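Local coordinates for 2-oxoglutarate dehydrogenase E3 component (Thermus thermophilus, PDB 2YQU), which is a lipoamide dehydrogenase, a homodimeric FAD-containing flavoenzyme that reoxidises the protein-bound dihydrolipoyl groups of 2-oxo acid dehydrogenase complexes with NAD+, at the interface of chains A and B. Sequence-based numbering; all coordinates share one arbitrary frame. Chains: chain A/B, 2-oxoglutarate dehydrogenase E3 component.

Contact 1: the interface of chains A and B. Residues chain A 374, 377; chain B 46, 87, 90-91.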
# COMPACT_ATOMS: atom_id res chain seq x y z
N GLY A 374 -6.90 -0.45 13.23
CA GLY A 374 -6.62 0.85 13.81
C GLY A 374 -6.41 1.91 12.75
O GLY A 374 -7.01 2.98 12.80
N ARG A 377 -9.69 2.72 10.84
CA ARG A 377 -10.49 3.58 11.71
C ARG A 377 -9.99 5.02 11.65
O ARG A 377 -10.78 5.96 11.52
CB ARG A 377 -10.42 3.10 13.17
CG ARG A 377 -11.09 1.75 13.50
CD ARG A 377 -10.46 1.02 14.72
NE ARG A 377 -11.35 0.04 15.36
CZ ARG A 377 -10.95 -0.93 16.19
NH1 ARG A 377 -11.85 -1.76 16.71
NH2 ARG A 377 -9.67 -1.10 16.49
N ILE B 46 -2.10 5.73 17.55
CA ILE B 46 -3.48 5.80 17.09
C ILE B 46 -4.01 7.24 17.00
O ILE B 46 -4.47 7.63 15.94
CB ILE B 46 -4.39 4.86 17.93
CG1 ILE B 46 -3.96 3.39 17.75
CG2 ILE B 46 -5.85 5.01 17.55
CD1 ILE B 46 -3.95 2.88 16.29
N VAL B 87 -11.81 7.28 17.53
CA VAL B 87 -10.91 6.24 17.05
C VAL B 87 -10.16 5.59 18.22
O VAL B 87 -10.08 4.37 18.30
CB VAL B 87 -9.88 6.77 16.02
CG1 VAL B 87 -8.83 5.71 15.70
CG2 VAL B 87 -10.58 7.21 14.74
N ALA B 90 -12.50 3.37 20.30
CA ALA B 90 -12.84 2.10 19.66
C ALA B 90 -11.67 1.13 19.79
O ALA B 90 -11.86 -0.07 19.96
CB ALA B 90 -13.20 2.31 18.20
N ASN B 91 -10.45 1.65 19.73
CA ASN B 91 -9.26 0.82 19.83
C ASN B 91 -9.02 0.28 21.24
O ASN B 91 -8.71 -0.90 21.39
CB ASN B 91 -8.03 1.58 19.32
CG ASN B 91 -7.86 1.44 17.83
OD1 ASN B 91 -7.24 0.49 17.36
ND2 ASN B 91 -8.43 2.37 17.06

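Contact 2: the interface of chains A and B. Residues chain A 375, 379, 433-436; chain B 49, 53, 339, 341, 345.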
# COMPACT_ATOMS: atom_id res chain seq x y z
N ARG A 375 -5.59 1.60 11.75
CA ARG A 375 -5.31 2.53 10.67
C ARG A 375 -6.57 2.86 9.86
O ARG A 375 -6.81 4.01 9.54
CB ARG A 375 -4.21 1.99 9.77
CG ARG A 375 -3.69 2.97 8.74
CD ARG A 375 -3.05 4.23 9.32
NE ARG A 375 -2.46 5.09 8.28
CZ ARG A 375 -1.32 4.85 7.65
NH1 ARG A 375 -0.89 5.69 6.72
NH2 ARG A 375 -0.59 3.78 7.93
N MET A 379 -8.41 6.56 9.33
CA MET A 379 -8.74 7.13 8.01
C MET A 379 -10.22 7.46 7.83
O MET A 379 -10.59 8.16 6.88
CB MET A 379 -8.40 6.15 6.89
CG MET A 379 -6.95 5.89 6.68
SD MET A 379 -6.75 4.37 5.72
CE MET A 379 -4.99 4.28 5.65
N ALA A 433 4.25 -3.05 9.97
CA ALA A 433 4.20 -1.72 10.58
C ALA A 433 2.85 -1.46 11.23
O ALA A 433 1.80 -1.78 10.67
CB ALA A 433 4.47 -0.66 9.51
N HIS A 434 2.89 -0.90 12.44
CA HIS A 434 1.69 -0.42 13.10
C HIS A 434 1.71 1.11 13.16
O HIS A 434 2.76 1.68 13.46
CB HIS A 434 1.62 -0.99 14.51
CG HIS A 434 0.46 -0.49 15.30
ND1 HIS A 434 -0.81 -1.01 15.17
CD2 HIS A 434 0.37 0.49 16.23
CE1 HIS A 434 -1.63 -0.36 15.98
NE2 HIS A 434 -0.94 0.55 16.63
N PRO A 435 0.60 1.81 12.90
CA PRO A 435 -0.65 1.24 12.40
C PRO A 435 -0.68 1.32 10.88
O PRO A 435 -0.45 2.39 10.32
CB PRO A 435 -1.72 2.18 12.99
CG PRO A 435 -0.98 3.46 13.34
CD PRO A 435 0.49 3.26 13.12
N SER A 436 -0.96 0.21 10.21
CA SER A 436 -1.01 0.19 8.75
C SER A 436 -2.06 -0.79 8.27
O SER A 436 -2.43 -1.73 8.98
CB SER A 436 0.35 -0.18 8.18
OG SER A 436 0.63 -1.55 8.37
N LYS B 49 -2.02 9.15 14.18
CA LYS B 49 -2.36 8.77 12.81
C LYS B 49 -3.76 9.28 12.45
O LYS B 49 -4.01 9.68 11.33
CB LYS B 49 -2.17 7.27 12.56
CG LYS B 49 -0.83 6.92 11.89
CD LYS B 49 0.34 6.77 12.90
CE LYS B 49 1.04 8.09 13.23
NZ LYS B 49 2.14 8.01 14.25
N GLU B 53 -4.03 11.52 9.14
CA GLU B 53 -4.81 11.10 7.98
C GLU B 53 -5.84 12.18 7.63
O GLU B 53 -5.99 12.55 6.46
CB GLU B 53 -5.50 9.76 8.21
CG GLU B 53 -4.55 8.57 8.22
CD GLU B 53 -4.12 8.12 6.83
OE1 GLU B 53 -3.52 7.03 6.73
OE2 GLU B 53 -4.36 8.83 5.84
N VAL B 339 8.41 3.76 9.99
CA VAL B 339 7.67 4.60 9.05
C VAL B 339 7.31 5.92 9.70
O VAL B 339 7.02 5.97 10.89
CB VAL B 339 6.37 3.89 8.59
CG1 VAL B 339 5.65 4.68 7.50
CG2 VAL B 339 6.68 2.47 8.12
N TYR B 341 4.50 8.87 9.20
CA TYR B 341 3.18 8.93 8.54
C TYR B 341 2.75 10.33 8.13
O TYR B 341 1.57 10.66 8.15
CB TYR B 341 2.13 8.25 9.43
CG TYR B 341 2.42 6.79 9.54
CD1 TYR B 341 3.02 6.27 10.68
CD2 TYR B 341 2.15 5.94 8.48
CE1 TYR B 341 3.32 4.91 10.76
CE2 TYR B 341 2.46 4.58 8.55
CZ TYR B 341 3.01 4.07 9.70
OH TYR B 341 3.31 2.73 9.78
N GLU B 345 4.99 9.82 2.92
CA GLU B 345 5.49 8.94 3.97
C GLU B 345 7.00 8.76 3.82
O GLU B 345 7.55 9.01 2.76
CB GLU B 345 4.77 7.58 3.97
CG GLU B 345 3.30 7.71 4.29
CD GLU B 345 2.57 6.41 4.55
OE1 GLU B 345 3.08 5.31 4.21
OE2 GLU B 345 1.45 6.49 5.09
O HOH W 1 1.53 3.30 5.64
O HOH W 2 4.94 1.90 11.80

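Contact 3: the interface of chains A and B. Residues chain A 57, 61, 65, 68, 70; chain B 57-58, 61, 65, 73.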
# COMPACT_ATOMS: atom_id res chain seq x y z
N ARG A 57 -10.67 12.01 -5.08
CA ARG A 57 -10.39 13.15 -4.19
C ARG A 57 -11.54 14.15 -4.23
O ARG A 57 -11.98 14.65 -3.20
CB ARG A 57 -9.09 13.85 -4.59
CG ARG A 57 -7.87 13.39 -3.84
CD ARG A 57 -7.39 12.04 -4.25
NE ARG A 57 -7.34 11.08 -3.14
CZ ARG A 57 -7.13 9.77 -3.29
NH1 ARG A 57 -7.10 8.98 -2.23
NH2 ARG A 57 -6.96 9.24 -4.51
N ALA A 61 -14.21 15.14 -1.06
CA ALA A 61 -14.35 16.54 -0.64
C ALA A 61 -15.81 17.01 -0.77
O ALA A 61 -16.28 17.80 0.05
CB ALA A 61 -13.42 17.44 -1.45
N LEU A 65 -15.19 16.40 4.44
CA LEU A 65 -13.97 15.93 5.08
C LEU A 65 -14.11 16.01 6.59
O LEU A 65 -14.65 16.99 7.11
CB LEU A 65 -12.80 16.79 4.64
CG LEU A 65 -12.59 16.86 3.13
CD1 LEU A 65 -11.39 17.75 2.83
CD2 LEU A 65 -12.41 15.46 2.52
N ALA A 68 -13.49 19.47 9.01
CA ALA A 68 -13.52 20.67 8.15
C ALA A 68 -14.84 20.88 7.44
O ALA A 68 -15.63 19.95 7.26
CB ALA A 68 -12.38 20.62 7.13
N VAL A 70 -16.01 22.19 3.81
CA VAL A 70 -15.60 22.52 2.45
C VAL A 70 -16.73 23.36 1.87
O VAL A 70 -17.85 22.88 1.72
CB VAL A 70 -15.36 21.24 1.62
CG1 VAL A 70 -15.02 21.55 0.19
CG2 VAL A 70 -14.24 20.42 2.24
N ARG B 57 -6.02 15.14 4.25
CA ARG B 57 -7.13 15.41 3.33
C ARG B 57 -7.53 16.88 3.34
O ARG B 57 -7.82 17.45 2.29
CB ARG B 57 -8.36 14.55 3.67
CG ARG B 57 -8.16 13.04 3.51
CD ARG B 57 -7.76 12.57 2.10
NE ARG B 57 -6.56 11.74 2.13
CZ ARG B 57 -5.92 11.25 1.06
NH1 ARG B 57 -6.35 11.51 -0.18
NH2 ARG B 57 -4.83 10.50 1.24
N ILE B 58 -7.56 17.50 4.52
CA ILE B 58 -7.86 18.93 4.64
C ILE B 58 -6.81 19.75 3.91
O ILE B 58 -7.14 20.69 3.19
CB ILE B 58 -7.95 19.37 6.12
CG1 ILE B 58 -9.16 18.72 6.79
CG2 ILE B 58 -8.01 20.91 6.25
CD1 ILE B 58 -9.10 18.77 8.30
N ALA B 61 -7.07 19.67 0.12
CA ALA B 61 -8.19 20.49 -0.34
C ALA B 61 -7.84 21.98 -0.31
O ALA B 61 -8.26 22.73 -1.20
CB ALA B 61 -9.43 20.21 0.50
N LEU B 65 -7.44 20.73 -5.62
CA LEU B 65 -7.60 19.36 -6.13
C LEU B 65 -7.55 19.38 -7.65
O LEU B 65 -8.19 20.21 -8.27
CB LEU B 65 -8.93 18.76 -5.67
CG LEU B 65 -9.15 18.66 -4.16
CD1 LEU B 65 -10.49 18.03 -3.86
CD2 LEU B 65 -8.01 17.87 -3.51
N VAL B 73 -11.29 26.23 2.67
CA VAL B 73 -11.71 25.17 3.58
C VAL B 73 -11.59 25.68 5.01
O VAL B 73 -10.57 26.27 5.38
CB VAL B 73 -10.85 23.90 3.39
CG1 VAL B 73 -11.31 22.77 4.31
CG2 VAL B 73 -10.91 23.45 1.93

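Contact 1: the interface of chains A and B
B:Asn91, the amide that A:Arg377 reaches from chain A, is anchored within its own helix (77-102): its ND2 gives a nearly straight bond to the backbone carbonyl B:Val87 O, 2.9 Å long with 171° at the hydrogen. The acceptor lies almost in the amide plane, while the donor stands above the carbonyl plane of B:Val87. This bond fixes the amide rotation and turns OD1 toward chain A, where it meets the guanidinium atom A:Arg377 NH2 at 3.0 Å in a bent, weak hydrogen bond (123°). The two side chains cross obliquely with their planes 74° apart. A:Arg377 runs extended from CG to NE, its CG anti to the carbonyl carbon, which lays the aliphatic stem along helix 77-102; CD passes 3.4 Å from B:Asn91 ND2. Near the tip, B:Ala90 O lies over one guanidinium face toward its rim, 3.7 Å from A:Arg377 NH1. At the base of the arginine, B:Val87 CG1 packs against A:Arg377 CB at 4.0 Å. B:Asn91 OD1 also abuts the CA of A:Gly374. The patch docks the short helix 374-379 of chain A against the long helix of chain B, adding modest, mostly van der Waals contact to the dimer.

Contact 2: the interface of chains A and B
B:Tyr341 presents its ring to chain A between unlike neighbours: B:Val339 CG1 lies over one face, offset toward the rim, and on the side away from B:Val339 the guanidinium of A:Arg375 meets the CD2/CE2 rim, its plane 74° from the ring. A:Pro435 CD sits 4.0 Å from B:Tyr341 CE1. Two waters lie at the ring edge. One links the phenol OH to the carbonyl of A:His434; the other joins A:Arg375 NH2 to B:Glu345 OE1. At the guanidinium edge, B:Glu53 OE1 is gripped side-on by two nitrogens, A:Arg375 NE at 2.7 Å, on the anti lone pair, and NH1 at 2.9 Å, on the syn side but out of the carboxylate plane. B:Glu345 comes tip to tip, its OE2 3.0 Å from A:Arg375 NH1. With CG anti to the backbone N (chi1 -171°) and a bend at chi2, A:Arg375 brings all three nitrogens into use: NH2 bonds A:Pro435 O at 2.8 Å, on a carbonyl lone pair. The flanking carboxylates should stabilise its positive charge. A:Met379 CG packs on B:Glu53 CD, and the A:Pro435 ring crosses the B:Lys49 chain, CD to CD 3.5 Å. The arginine thus ties helix 374-379 of chain A to helix 45-63 of chain B and braces the loop whose cis-proline follows the catalytic base, A:His434.

Contact 3: the interface of chains A and B
A:Leu65 pushes its CD1 branch against helix 45-63 of chain B, part of the dimer interface typical of the pyridine nucleotide-disulfide oxidoreductases of the first class. Its CG is anti to the carbonyl carbon and CD1 continues the chain outward, so that this methyl meets the backbone oxygen B:Arg57 O at 3.6 Å and B:Ala61 CB at 3.9 Å. The two-fold mate repeats the arrangement: B:Leu65 CD1 rests 3.7 Å from A:Arg57 O and 3.8 Å from A:Ala61 CB, though it buries less surface. Beside these leucines the two Arg57 side chains meet near their guanidinium ends, the planes 47° apart. The nearest approach, A:Arg57 NE to B:Arg57 NH1 at 3.2 Å, brings two donors together and is not a hydrogen bond; such a meeting of like groups would be repulsive unless offset by other partners. Both arginine side chains bend at chi2 and chi3 but in opposite senses, chi2 being 73° in chain A and -59° in chain B, which breaks the local symmetry of the pair. Farther along, A:Ala68 CB sits in the angle formed by B:Val73 CG1, 3.7 Å away, and B:Ile58 CG1, 3.8 Å away. Strand 68-70 of chain A meets strand 73-75 of chain B through an antiparallel bridge between A:Val70 and B:Val73.

Contact 1 and contact 2 are neighbours, their C-alpha centres about 11 Å apart, and use the same short helix 374-379 of chain A. The C-alpha centre of contact 3 lies about 22 Å from that of contact 1 and 20 Å from that of contact 2. Helix 45-63 of chain B only brushes contact 1, through B:Ile46, and is held chiefly in contacts 2 and 3; it begins at B:Cys45, one cysteine of the redox-active disulfide. In contact 3 the same helix of chain A joins in. Two-fold symmetry repeats each contact with chains exchanged, consistent with active sites that need both subunits.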